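Local structure of acylneuraminate lyase (Mycoplasma synoviae, 4N4P) at residues F176-M180 with T201-K205; F188-D193 with G206-Y212; M254-K258 with G269-K273; A259-H264 with A287-T291. The protein belongs to the dihydrodipicolinate synthetase family of TIM-barrel proteins and assembles here as four copies of the chain. One frame throughout, in Å; residues are numbered along the deposited sequence.

Interaction 1: residues F176-M180 with T201-K205; sequences FERLM and TMGAK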
loop_
_atom_site.group_PDB
_atom_site.type_symbol
_atom_site.label_atom_id
_atom_site.label_comp_id
_atom_site.label_asym_id
_atom_site.label_seq_id
_atom_site.Cartn_x
_atom_site.Cartn_y
_atom_site.Cartn_z
ATOM N N PHE A 176 -0.038 18.207 -5.620
ATOM C CA PHE A 176 0.435 19.556 -5.367
ATOM C C PHE A 176 0.117 20.438 -6.568
ATOM O O PHE A 176 -0.391 21.562 -6.440
ATOM C CB PHE A 176 1.944 19.607 -5.084
ATOM C CG PHE A 176 2.439 21.011 -4.819
ATOM C CD1 PHE A 176 1.970 21.723 -3.717
ATOM C CD2 PHE A 176 3.305 21.642 -5.710
ATOM C CE1 PHE A 176 2.381 23.054 -3.472
ATOM C CE2 PHE A 176 3.743 22.966 -5.472
ATOM C CZ PHE A 176 3.276 23.666 -4.352
ATOM N N GLU A 177 0.392 19.903 -7.749
ATOM C CA GLU A 177 0.181 20.660 -8.977
ATOM C C GLU A 177 -1.310 20.995 -9.105
ATOM O O GLU A 177 -1.670 22.118 -9.447
ATOM C CB GLU A 177 0.680 19.863 -10.192
ATOM C CG GLU A 177 0.427 20.557 -11.529
ATOM C CD GLU A 177 -0.960 20.252 -12.092
ATOM O OE1 GLU A 177 -1.467 19.129 -11.887
ATOM O OE2 GLU A 177 -1.552 21.137 -12.737
ATOM N N ARG A 178 -2.165 20.015 -8.809
ATOM C CA ARG A 178 -3.619 20.207 -8.884
ATOM C C ARG A 178 -4.098 21.282 -7.918
ATOM O O ARG A 178 -4.988 22.071 -8.269
ATOM C CB ARG A 178 -4.361 18.892 -8.597
ATOM C CG ARG A 178 -4.120 17.750 -9.601
ATOM C CD ARG A 178 -4.884 17.973 -10.934
ATOM N NE ARG A 178 -4.245 18.971 -11.795
ATOM C CZ ARG A 178 -4.827 19.556 -12.848
ATOM N NH1 ARG A 178 -6.082 19.233 -13.197
ATOM N NH2 ARG A 178 -4.160 20.472 -13.535
ATOM N N LEU A 179 -3.553 21.291 -6.695
ATOM C CA LEU A 179 -3.893 22.327 -5.708
ATOM C C LEU A 179 -3.497 23.710 -6.197
ATOM O O LEU A 179 -4.277 24.667 -6.081
ATOM C CB LEU A 179 -3.197 22.059 -4.370
ATOM C CG LEU A 179 -3.799 20.887 -3.605
ATOM C CD1 LEU A 179 -2.919 20.498 -2.368
ATOM C CD2 LEU A 179 -5.254 21.212 -3.208
ATOM N N MET A 180 -2.293 23.800 -6.762
ATOM C CA MET A 180 -1.792 25.075 -7.249
ATOM C C MET A 180 -2.660 25.583 -8.398
ATOM O O MET A 180 -2.891 26.790 -8.512
ATOM C CB MET A 180 -0.327 24.947 -7.688
ATOM C CG MET A 180 0.640 24.743 -6.510
ATOM S SD MET A 180 0.670 26.075 -5.302
ATOM C CE MET A 180 1.548 27.319 -6.223
ATOM N N THR A 201 9.263 24.877 -9.234
ATOM C CA THR A 201 8.835 24.739 -10.626
ATOM C C THR A 201 7.306 24.771 -10.765
ATOM O O THR A 201 6.786 25.261 -11.756
ATOM C CB THR A 201 9.450 23.483 -11.262
ATOM O OG1 THR A 201 10.884 23.632 -11.245
ATOM C CG2 THR A 201 8.979 23.328 -12.731
ATOM N N MET A 202 6.590 24.277 -9.759
ATOM C CA MET A 202 5.137 24.349 -9.813
ATOM C C MET A 202 4.538 25.531 -9.010
ATOM O O MET A 202 3.314 25.589 -8.790
ATOM C CB MET A 202 4.502 22.986 -9.471
ATOM C CG MET A 202 3.146 22.758 -10.206
ATOM S SD MET A 202 3.100 23.282 -11.948
ATOM C CE MET A 202 4.545 22.498 -12.716
ATOM N N GLY A 203 5.389 26.476 -8.596
ATOM C CA GLY A 203 4.887 27.744 -8.028
ATOM C C GLY A 203 5.016 27.962 -6.528
ATOM O O GLY A 203 4.593 28.984 -6.014
ATOM N N ALA A 204 5.554 26.978 -5.814
ATOM C CA ALA A 204 5.888 27.181 -4.396
ATOM C C ALA A 204 6.896 28.305 -4.236
ATOM O O ALA A 204 7.859 28.406 -5.007
ATOM C CB ALA A 204 6.463 25.878 -3.809
ATOM N N LYS A 205 6.712 29.130 -3.217
ATOM C CA LYS A 205 7.663 30.208 -2.974
ATOM C C LYS A 205 8.155 30.209 -1.538
ATOM O O LYS A 205 9.121 30.924 -1.193
ATOM C CB LYS A 205 7.009 31.559 -3.305
ATOM C CG LYS A 205 6.729 31.766 -4.783
ATOM C CD LYS A 205 6.144 33.160 -5.011
ATOM C CE LYS A 205 5.906 33.450 -6.505
ATOM N NZ LYS A 205 7.173 33.856 -7.202
#
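Met202, which has the largest area covered by the other segment (81 Å²), lays its side chain along helix 173-182, with chi1 between wells at -149° and chi2 and chi3 both p, so that its CG rests 3.7 Å from Glu177 CG. Phe176, chi1 t, extends its ring past Met202, where CE2 lies 4.1 Å from Met202 CB, and on to Ala204, where CZ lies 3.9 Å from Ala204 CB. One helical turn later Met180 folds its side chain in an m, m, m conformation, bringing CE within 3.6 Å of Met202 O and 3.5 Å of Gly203 O. Gly203, with phi of 107°, is the C-prime residue of the Schellman motif that ends helix 196-201; a CB there would also collide with Met180 CE. Glu177 turns its carboxylate aside into a salt bridge with Arg178, and the carboxylate also hydrogen-bonds His239 of the second subunit. The contact thus packs helix 173-182 of the TIM barrel against the loop entering strand 206-209, beside strand 187-190, whose Phe188 and Phe190 meet Phe176.

Interaction 2: residues F188-D193 with G206-Y212; sequences FMFAWD and GFIGSTY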
loop_
_atom_site.group_PDB
_atom_site.type_symbol
_atom_site.label_atom_id
_atom_site.label_comp_id
_atom_site.label_asym_id
_atom_site.label_seq_id
_atom_site.Cartn_x
_atom_site.Cartn_y
_atom_site.Cartn_z
ATOM N N PHE A 188 0.453 28.018 -0.312
ATOM C CA PHE A 188 0.877 26.643 -0.068
ATOM C C PHE A 188 2.342 26.706 0.311
ATOM O O PHE A 188 3.172 27.102 -0.504
ATOM C CB PHE A 188 0.638 25.751 -1.316
ATOM C CG PHE A 188 -0.807 25.507 -1.587
ATOM C CD1 PHE A 188 -1.474 24.448 -0.967
ATOM C CD2 PHE A 188 -1.527 26.360 -2.418
ATOM C CE1 PHE A 188 -2.841 24.232 -1.185
ATOM C CE2 PHE A 188 -2.886 26.163 -2.643
ATOM C CZ PHE A 188 -3.549 25.094 -2.031
ATOM N N MET A 189 2.643 26.339 1.559
ATOM C CA MET A 189 4.002 26.259 2.041
ATOM C C MET A 189 4.515 24.839 1.734
ATOM O O MET A 189 3.906 23.855 2.160
ATOM C CB MET A 189 4.050 26.611 3.534
ATOM C CG MET A 189 3.631 28.080 3.821
ATOM S SD MET A 189 4.734 29.307 3.081
ATOM C CE MET A 189 6.149 29.271 4.179
ATOM N N PHE A 190 5.581 24.733 0.945
ATOM C CA PHE A 190 6.025 23.426 0.444
ATOM C C PHE A 190 6.966 22.753 1.473
ATOM O O PHE A 190 7.991 23.318 1.845
ATOM C CB PHE A 190 6.697 23.600 -0.915
ATOM C CG PHE A 190 6.912 22.317 -1.645
ATOM C CD1 PHE A 190 5.874 21.734 -2.375
ATOM C CD2 PHE A 190 8.143 21.671 -1.584
ATOM C CE1 PHE A 190 6.066 20.522 -3.041
ATOM C CE2 PHE A 190 8.360 20.469 -2.266
ATOM C CZ PHE A 190 7.327 19.888 -2.988
ATOM N N ALA A 191 6.604 21.558 1.932
ATOM C CA ALA A 191 7.271 20.954 3.081
ATOM C C ALA A 191 7.922 19.610 2.753
ATOM O O ALA A 191 8.074 18.755 3.621
ATOM C CB ALA A 191 6.319 20.838 4.272
ATOM N N TRP A 192 8.347 19.429 1.514
ATOM C CA TRP A 192 9.114 18.227 1.176
ATOM C C TRP A 192 10.499 18.647 0.674
ATOM O O TRP A 192 10.678 18.991 -0.484
ATOM C CB TRP A 192 8.358 17.324 0.188
ATOM C CG TRP A 192 9.123 16.039 -0.159
ATOM C CD1 TRP A 192 10.046 15.393 0.611
ATOM C CD2 TRP A 192 9.003 15.277 -1.365
ATOM N NE1 TRP A 192 10.518 14.254 -0.050
ATOM C CE2 TRP A 192 9.880 14.159 -1.254
ATOM C CE3 TRP A 192 8.229 15.415 -2.519
ATOM C CZ2 TRP A 192 10.001 13.203 -2.260
ATOM C CZ3 TRP A 192 8.362 14.464 -3.528
ATOM C CH2 TRP A 192 9.243 13.379 -3.389
ATOM N N ASP A 193 11.459 18.658 1.611
ATOM C CA ASP A 193 12.770 19.249 1.399
ATOM C C ASP A 193 13.468 18.661 0.173
ATOM O O ASP A 193 14.140 19.380 -0.590
ATOM C CB ASP A 193 13.676 19.008 2.633
ATOM C CG ASP A 193 13.037 19.469 3.952
ATOM O OD1 ASP A 193 11.815 19.335 4.094
ATOM O OD2 ASP A 193 13.770 19.943 4.850
ATOM N N GLY A 206 7.486 29.415 -0.708
ATOM C CA GLY A 206 7.794 29.306 0.712
ATOM C C GLY A 206 7.964 27.831 1.044
ATOM O O GLY A 206 7.198 26.979 0.547
ATOM N N PHE A 207 8.971 27.541 1.852
ATOM C CA PHE A 207 9.375 26.163 2.146
ATOM C C PHE A 207 9.541 25.957 3.633
ATOM O O PHE A 207 10.290 26.677 4.295
ATOM C CB PHE A 207 10.657 25.824 1.393
ATOM C CG PHE A 207 10.512 26.026 -0.074
ATOM C CD1 PHE A 207 10.731 27.277 -0.645
ATOM C CD2 PHE A 207 10.052 24.978 -0.870
ATOM C CE1 PHE A 207 10.508 27.468 -2.012
ATOM C CE2 PHE A 207 9.849 25.154 -2.236
ATOM C CZ PHE A 207 10.067 26.396 -2.807
ATOM N N ILE A 208 8.845 24.954 4.164
ATOM C CA ILE A 208 9.022 24.615 5.568
ATOM C C ILE A 208 9.728 23.264 5.628
ATOM O O ILE A 208 9.322 22.324 4.952
ATOM C CB ILE A 208 7.696 24.529 6.329
ATOM C CG1 ILE A 208 6.989 25.904 6.346
ATOM C CG2 ILE A 208 7.937 24.060 7.743
ATOM C CD1 ILE A 208 5.535 25.830 6.784
ATOM N N GLY A 209 10.777 23.157 6.417
ATOM C CA GLY A 209 11.461 21.859 6.467
ATOM C C GLY A 209 12.476 21.724 7.573
ATOM O O GLY A 209 13.098 22.693 7.980
ATOM N N SER A 210 12.622 20.488 8.049
ATOM C CA SER A 210 13.564 20.174 9.114
ATOM C C SER A 210 14.999 20.469 8.668
ATOM O O SER A 210 15.829 20.900 9.468
ATOM C CB SER A 210 13.447 18.681 9.456
ATOM O OG SER A 210 13.771 17.871 8.321
ATOM N N THR A 211 15.299 20.204 7.399
ATOM C CA THR A 211 16.707 20.231 6.953
ATOM C C THR A 211 17.264 21.654 6.814
ATOM O O THR A 211 18.481 21.846 6.775
ATOM C CB THR A 211 16.940 19.436 5.633
ATOM O OG1 THR A 211 16.290 20.110 4.554
ATOM C CG2 THR A 211 16.401 18.004 5.751
ATOM N N TYR A 212 16.385 22.652 6.780
ATOM C CA TYR A 212 16.840 24.042 6.652
ATOM C C TYR A 212 17.365 24.569 7.980
ATOM O O TYR A 212 17.935 25.656 8.018
ATOM C CB TYR A 212 15.731 24.978 6.124
ATOM C CG TYR A 212 14.989 24.403 4.934
ATOM C CD1 TYR A 212 15.697 23.876 3.837
ATOM C CD2 TYR A 212 13.591 24.367 4.908
ATOM C CE1 TYR A 212 15.021 23.321 2.726
ATOM C CE2 TYR A 212 12.900 23.812 3.808
ATOM C CZ TYR A 212 13.630 23.281 2.732
ATOM O OH TYR A 212 12.960 22.733 1.656
HETATM O O HOH W 1 4.397 29.394 -1.508
HETATM O O HOH W 2 10.572 22.001 2.152
HETATM O O HOH W 3 11.094 18.524 6.613
#
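Asp193, Ile208 and Phe190 contribute most to this pairing of neighbouring parallel strands in the TIM barrel. Phe190 supplies the backbone link: its N donates to Gly206 O at 2.8 Å, and its O accepts from Ile208 N at 3.0 Å, so one residue bonds to both flanks of Phe207. Its CB also packs 3.6 Å from Phe207 CD2. Ile208 sends CD1 to within 3.7 Å of Met189 CB, while its O receives a CA-H...O contact from Ala191 CA at 3.1 Å. Beyond the strand ends, Asp193 ties the two loops together: OD2 accepts from Thr211 OG1 at 2.5 Å and from Thr211 N at 3.0 Å, and lies over one face of the Tyr212 ring. A water bridges Asp193 OD1 and Ser210 N. Helix 196-201 connects strands 187-190 and 206-209 in a beta-alpha-beta unit; Phe207 packs on Leu196 and Leu200 of that helix, strand 9-12 borders 206-209 on its other edge, and Phe190 meets Phe176 of helix 173-182.

Interaction 3: residues M254-K258 with G269-K273; sequences MQSLK and GYTRK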
loop_
_atom_site.group_PDB
_atom_site.type_symbol
_atom_site.label_atom_id
_atom_site.label_comp_id
_atom_site.label_asym_id
_atom_site.label_seq_id
_atom_site.Cartn_x
_atom_site.Cartn_y
_atom_site.Cartn_z
ATOM N N MET A 254 16.290 14.507 14.416
ATOM C CA MET A 254 16.366 15.570 15.445
ATOM C C MET A 254 17.678 15.512 16.233
ATOM O O MET A 254 18.271 16.561 16.545
ATOM C CB MET A 254 15.149 15.535 16.373
ATOM C CG MET A 254 13.953 16.308 15.792
ATOM S SD MET A 254 13.075 15.353 14.552
ATOM C CE MET A 254 12.056 14.416 15.706
ATOM N N GLN A 255 18.142 14.288 16.518
ATOM C CA GLN A 255 19.426 14.105 17.211
ATOM C C GLN A 255 20.562 14.701 16.389
ATOM O O GLN A 255 21.471 15.317 16.948
ATOM C CB GLN A 255 19.726 12.621 17.449
ATOM C CG GLN A 255 18.681 11.888 18.320
ATOM C CD GLN A 255 17.620 11.186 17.487
ATOM O OE1 GLN A 255 17.172 11.723 16.475
ATOM N NE2 GLN A 255 17.215 9.966 17.907
ATOM N N SER A 256 20.504 14.499 15.070
ATOM C CA SER A 256 21.536 14.992 14.167
ATOM C C SER A 256 21.497 16.505 14.046
ATOM O O SER A 256 22.550 17.170 14.091
ATOM C CB SER A 256 21.358 14.370 12.784
ATOM O OG SER A 256 21.575 12.975 12.841
ATOM N N LEU A 257 20.300 17.051 13.868
ATOM C CA LEU A 257 20.171 18.524 13.804
ATOM C C LEU A 257 20.707 19.162 15.096
ATOM O O LEU A 257 21.462 20.135 15.062
ATOM C CB LEU A 257 18.722 18.954 13.562
ATOM C CG LEU A 257 18.120 18.573 12.196
ATOM C CD1 LEU A 257 16.597 18.941 12.173
ATOM C CD2 LEU A 257 18.863 19.275 11.080
ATOM N N LYS A 258 20.314 18.603 16.235
ATOM C CA LYS A 258 20.743 19.174 17.517
ATOM C C LYS A 258 22.250 19.059 17.680
ATOM O O LYS A 258 22.903 20.024 18.073
ATOM C CB LYS A 258 19.975 18.537 18.683
ATOM C CG LYS A 258 18.547 19.129 18.812
ATOM C CD LYS A 258 17.686 18.355 19.789
ATOM C CE LYS A 258 16.265 18.949 19.815
ATOM N NZ LYS A 258 15.383 18.410 20.948
ATOM N N GLY A 269 20.697 21.361 22.911
ATOM C CA GLY A 269 20.242 20.279 23.785
ATOM C C GLY A 269 20.020 18.954 23.084
ATOM O O GLY A 269 20.692 18.648 22.098
ATOM N N TYR A 270 19.114 18.156 23.639
ATOM C CA TYR A 270 18.879 16.775 23.205
ATOM C C TYR A 270 17.416 16.520 22.905
ATOM O O TYR A 270 16.539 17.332 23.234
ATOM C CB TYR A 270 19.418 15.781 24.267
ATOM C CG TYR A 270 20.921 15.956 24.443
ATOM C CD1 TYR A 270 21.811 15.147 23.749
ATOM C CD2 TYR A 270 21.444 16.997 25.223
ATOM C CE1 TYR A 270 23.185 15.325 23.854
ATOM C CE2 TYR A 270 22.826 17.192 25.327
ATOM C CZ TYR A 270 23.680 16.346 24.642
ATOM O OH TYR A 270 25.040 16.521 24.744
ATOM N N THR A 271 17.151 15.384 22.276
ATOM C CA THR A 271 15.790 14.920 22.068
ATOM C C THR A 271 15.238 14.339 23.351
ATOM O O THR A 271 15.996 13.996 24.246
ATOM C CB THR A 271 15.718 13.855 20.952
ATOM O OG1 THR A 271 16.531 12.716 21.292
ATOM C CG2 THR A 271 16.227 14.464 19.646
ATOM N N ARG A 272 13.917 14.277 23.437
ATOM C CA ARG A 272 13.219 13.572 24.509
ATOM C C ARG A 272 12.934 12.129 24.144
ATOM O O ARG A 272 12.847 11.766 22.967
ATOM C CB ARG A 272 11.898 14.255 24.824
ATOM C CG ARG A 272 12.029 15.288 25.908
ATOM C CD ARG A 272 10.669 15.870 26.321
ATOM N NE ARG A 272 10.890 16.855 27.378
ATOM C CZ ARG A 272 10.021 17.806 27.732
ATOM N NH1 ARG A 272 8.856 17.908 27.120
ATOM N NH2 ARG A 272 10.321 18.656 28.708
ATOM N N LYS A 273 12.768 11.300 25.166
ATOM C CA LYS A 273 12.277 9.935 24.973
ATOM C C LYS A 273 10.913 9.956 24.293
ATOM O O LYS A 273 10.114 10.851 24.552
ATOM C CB LYS A 273 12.144 9.242 26.326
ATOM C CG LYS A 273 13.448 9.185 27.118
ATOM C CD LYS A 273 13.123 8.613 28.511
ATOM C CE LYS A 273 14.327 8.668 29.428
ATOM N NZ LYS A 273 15.325 7.664 29.001
#
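Lys258 lies extended along the backbone of Gly269 to Thr271, its CB 3.5 Å from Gly269 O and its CD 4.2 Å from Thr271 CG2. The contact belongs to the helical region that follows the last strand of the TIM barrel, where the loop between helices 253-263 and 280-294 doubles back along the first of them. Thr271, with chi1 p, is the main residue from the loop side: its CG2 settles 3.6 Å from Met254 CB and 3.7 Å from Gln255 N, while OG1 is 3.8 Å from Gln255 CG. The CA-to-CB bond of Tyr270 points away from the helix segment, and its ring makes a cation-pi pair with Arg262. Gln255 NE2 donates a hydrogen bond to Trp276 O further along the loop, and Met254 packs on Tyr114 of the third subunit. The lysine ammonium joins several chain regions, through a hydrogen bond to Thr16 O and a salt bridge to Glu53. Within the contact itself, the t, t, t run from chi2 to chi4 brings Lys258 NZ into a 2.8 Å hydrogen bond with Tyr270 O.

Interaction 4: residues A259-H264 with A287-T291; sequences AIMRLH and AEFIT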
loop_
_atom_site.group_PDB
_atom_site.type_symbol
_atom_site.label_atom_id
_atom_site.label_comp_id
_atom_site.label_asym_id
_atom_site.label_seq_id
_atom_site.Cartn_x
_atom_site.Cartn_y
_atom_site.Cartn_z
ATOM N N ALA A 259 22.811 17.911 17.307
ATOM C CA ALA A 259 24.262 17.712 17.379
ATOM C C ALA A 259 25.044 18.682 16.508
ATOM O O ALA A 259 26.118 19.184 16.899
ATOM C CB ALA A 259 24.621 16.270 17.017
ATOM N N ILE A 260 24.511 18.944 15.314
ATOM C CA ILE A 260 25.143 19.909 14.405
ATOM C C ILE A 260 25.121 21.294 15.023
ATOM O O ILE A 260 26.131 21.994 15.032
ATOM C CB ILE A 260 24.525 19.861 12.994
ATOM C CG1 ILE A 260 24.874 18.507 12.351
ATOM C CG2 ILE A 260 25.038 21.051 12.128
ATOM C CD1 ILE A 260 24.012 18.152 11.099
ATOM N N MET A 261 23.976 21.677 15.570
ATOM C CA MET A 261 23.892 22.953 16.266
ATOM C C MET A 261 24.875 23.024 17.422
ATOM O O MET A 261 25.612 24.015 17.520
ATOM C CB MET A 261 22.470 23.244 16.719
ATOM C CG MET A 261 21.563 23.530 15.544
ATOM S SD MET A 261 19.968 24.074 16.151
ATOM C CE MET A 261 18.968 24.070 14.655
ATOM N N ARG A 262 24.917 21.979 18.259
ATOM C CA ARG A 262 25.873 21.950 19.386
ATOM C C ARG A 262 27.311 22.108 18.923
ATOM O O ARG A 262 28.096 22.832 19.546
ATOM C CB ARG A 262 25.745 20.659 20.199
ATOM C CG ARG A 262 24.423 20.552 20.954
ATOM C CD ARG A 262 24.537 19.503 22.061
ATOM N NE ARG A 262 24.974 18.203 21.560
ATOM C CZ ARG A 262 24.166 17.280 21.029
ATOM N NH1 ARG A 262 22.857 17.517 20.860
ATOM N NH2 ARG A 262 24.679 16.126 20.615
ATOM N N LEU A 263 27.658 21.416 17.839
ATOM C CA LEU A 263 28.978 21.527 17.199
ATOM C C LEU A 263 29.290 22.970 16.791
ATOM O O LEU A 263 30.456 23.364 16.767
ATOM C CB LEU A 263 29.064 20.612 15.968
ATOM C CG LEU A 263 30.363 20.590 15.155
ATOM C CD1 LEU A 263 31.507 20.031 16.022
ATOM C CD2 LEU A 263 30.168 19.758 13.859
ATOM N N HIS A 264 28.258 23.745 16.466
ATOM C CA HIS A 264 28.439 25.158 16.099
ATOM C C HIS A 264 28.294 26.103 17.306
ATOM O O HIS A 264 28.092 27.317 17.123
ATOM C CB HIS A 264 27.456 25.537 14.999
ATOM C CG HIS A 264 27.809 24.952 13.673
ATOM N ND1 HIS A 264 27.570 23.631 13.352
ATOM C CD2 HIS A 264 28.433 25.493 12.604
ATOM C CE1 HIS A 264 28.014 23.392 12.130
ATOM N NE2 HIS A 264 28.541 24.506 11.655
ATOM N N ALA A 287 27.832 14.681 13.287
ATOM C CA ALA A 287 27.693 16.129 13.082
ATOM C C ALA A 287 28.857 16.726 12.321
ATOM O O ALA A 287 28.653 17.530 11.419
ATOM C CB ALA A 287 27.468 16.859 14.399
ATOM N N GLU A 288 30.082 16.313 12.654
ATOM C CA GLU A 288 31.266 16.782 11.930
ATOM C C GLU A 288 31.262 16.325 10.497
ATOM O O GLU A 288 31.548 17.108 9.625
ATOM C CB GLU A 288 32.552 16.258 12.557
ATOM C CG GLU A 288 32.816 16.784 13.937
ATOM C CD GLU A 288 34.097 16.165 14.490
ATOM O OE1 GLU A 288 34.067 14.996 14.903
ATOM O OE2 GLU A 288 35.125 16.842 14.480
ATOM N N PHE A 289 30.951 15.052 10.269
ATOM C CA PHE A 289 30.839 14.493 8.903
ATOM C C PHE A 289 29.896 15.334 8.036
ATOM O O PHE A 289 30.270 15.779 6.939
ATOM C CB PHE A 289 30.381 13.017 8.958
ATOM C CG PHE A 289 29.813 12.477 7.658
ATOM C CD1 PHE A 289 30.601 12.348 6.520
ATOM C CD2 PHE A 289 28.474 12.062 7.599
ATOM C CE1 PHE A 289 30.060 11.879 5.314
ATOM C CE2 PHE A 289 27.921 11.560 6.411
ATOM C CZ PHE A 289 28.722 11.467 5.257
ATOM N N ILE A 290 28.678 15.553 8.525
ATOM C CA ILE A 290 27.716 16.406 7.769
ATOM C C ILE A 290 28.247 17.825 7.540
ATOM O O ILE A 290 28.163 18.361 6.421
ATOM C CB ILE A 290 26.354 16.466 8.459
ATOM C CG1 ILE A 290 25.733 15.051 8.592
ATOM C CG2 ILE A 290 25.367 17.507 7.723
ATOM C CD1 ILE A 290 25.401 14.340 7.253
ATOM N N THR A 291 28.716 18.448 8.616
ATOM C CA THR A 291 29.234 19.823 8.579
ATOM C C THR A 291 30.370 19.995 7.567
ATOM O O THR A 291 30.336 20.917 6.731
ATOM C CB THR A 291 29.682 20.289 10.001
ATOM O OG1 THR A 291 28.542 20.337 10.860
ATOM C CG2 THR A 291 30.316 21.661 9.969
#
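Apolar packing dominates where helices 253-263 and 280-294 cross, their short segments at -80° with axes 9.3 Å apart. Ala287 sits at the crossing point, its CA only 4.7 Å from that of Ile260. Its small methyl permits this approach: Ala287 CB meets Ile260 CG1 at 3.7 Å, Ala259 CB at 3.9 Å and Leu263 CD2 at 4.0 Å. Ile260 also reaches onward, placing CD1 3.7 Å from Ile290 CG2. Leu263 lies along the more open margin, with CD2 3.7 Å from Glu288 N and 3.5 Å from Thr291 OG1. Two side-chain hydrogen bonds stay within their own segments. Thr291 OG1 donates to Ala287 O at 2.9 Å, four residues back. His264, the first residue to leave helical geometry, folds back so that ND1 donates to Ile260 O at 2.8 Å; across the contact, Thr291 OG1 lies at the edge of its ring, 3.4 Å from His264 CE1. Ile260 and Ile290 continue the apolar cluster onto helix 231-248 through Leu248 and Tyr244. Such steeply crossed packing builds the C-terminal helical bundle that accompanies the TIM barrel in the dihydrodipicolinate synthetase family.

How the interactions relate
The four contacts run from the barrel to its C-terminal helices. Interactions 1 and 2 alternate along the chain, lie 13 Å apart between centres and touch directly, for example where Phe176 CZ is 3.8 Å from Phe190 CD1; together they join outer helix, connecting loop and parallel sheet. Interactions 3 and 4 follow later, also alternate, share helix 253-263 and have centres 12 Å apart, with Arg262 meeting Gly269 and Tyr270. Between the pairs, Ser210 O packs 3.4 Å from Leu257 CD1, linking interaction 2 to interaction 3 and so joining barrel and helical region in one packed body. Interactions 1 and 3, on opposite sides of the chain's centre, have centres 32 Å apart.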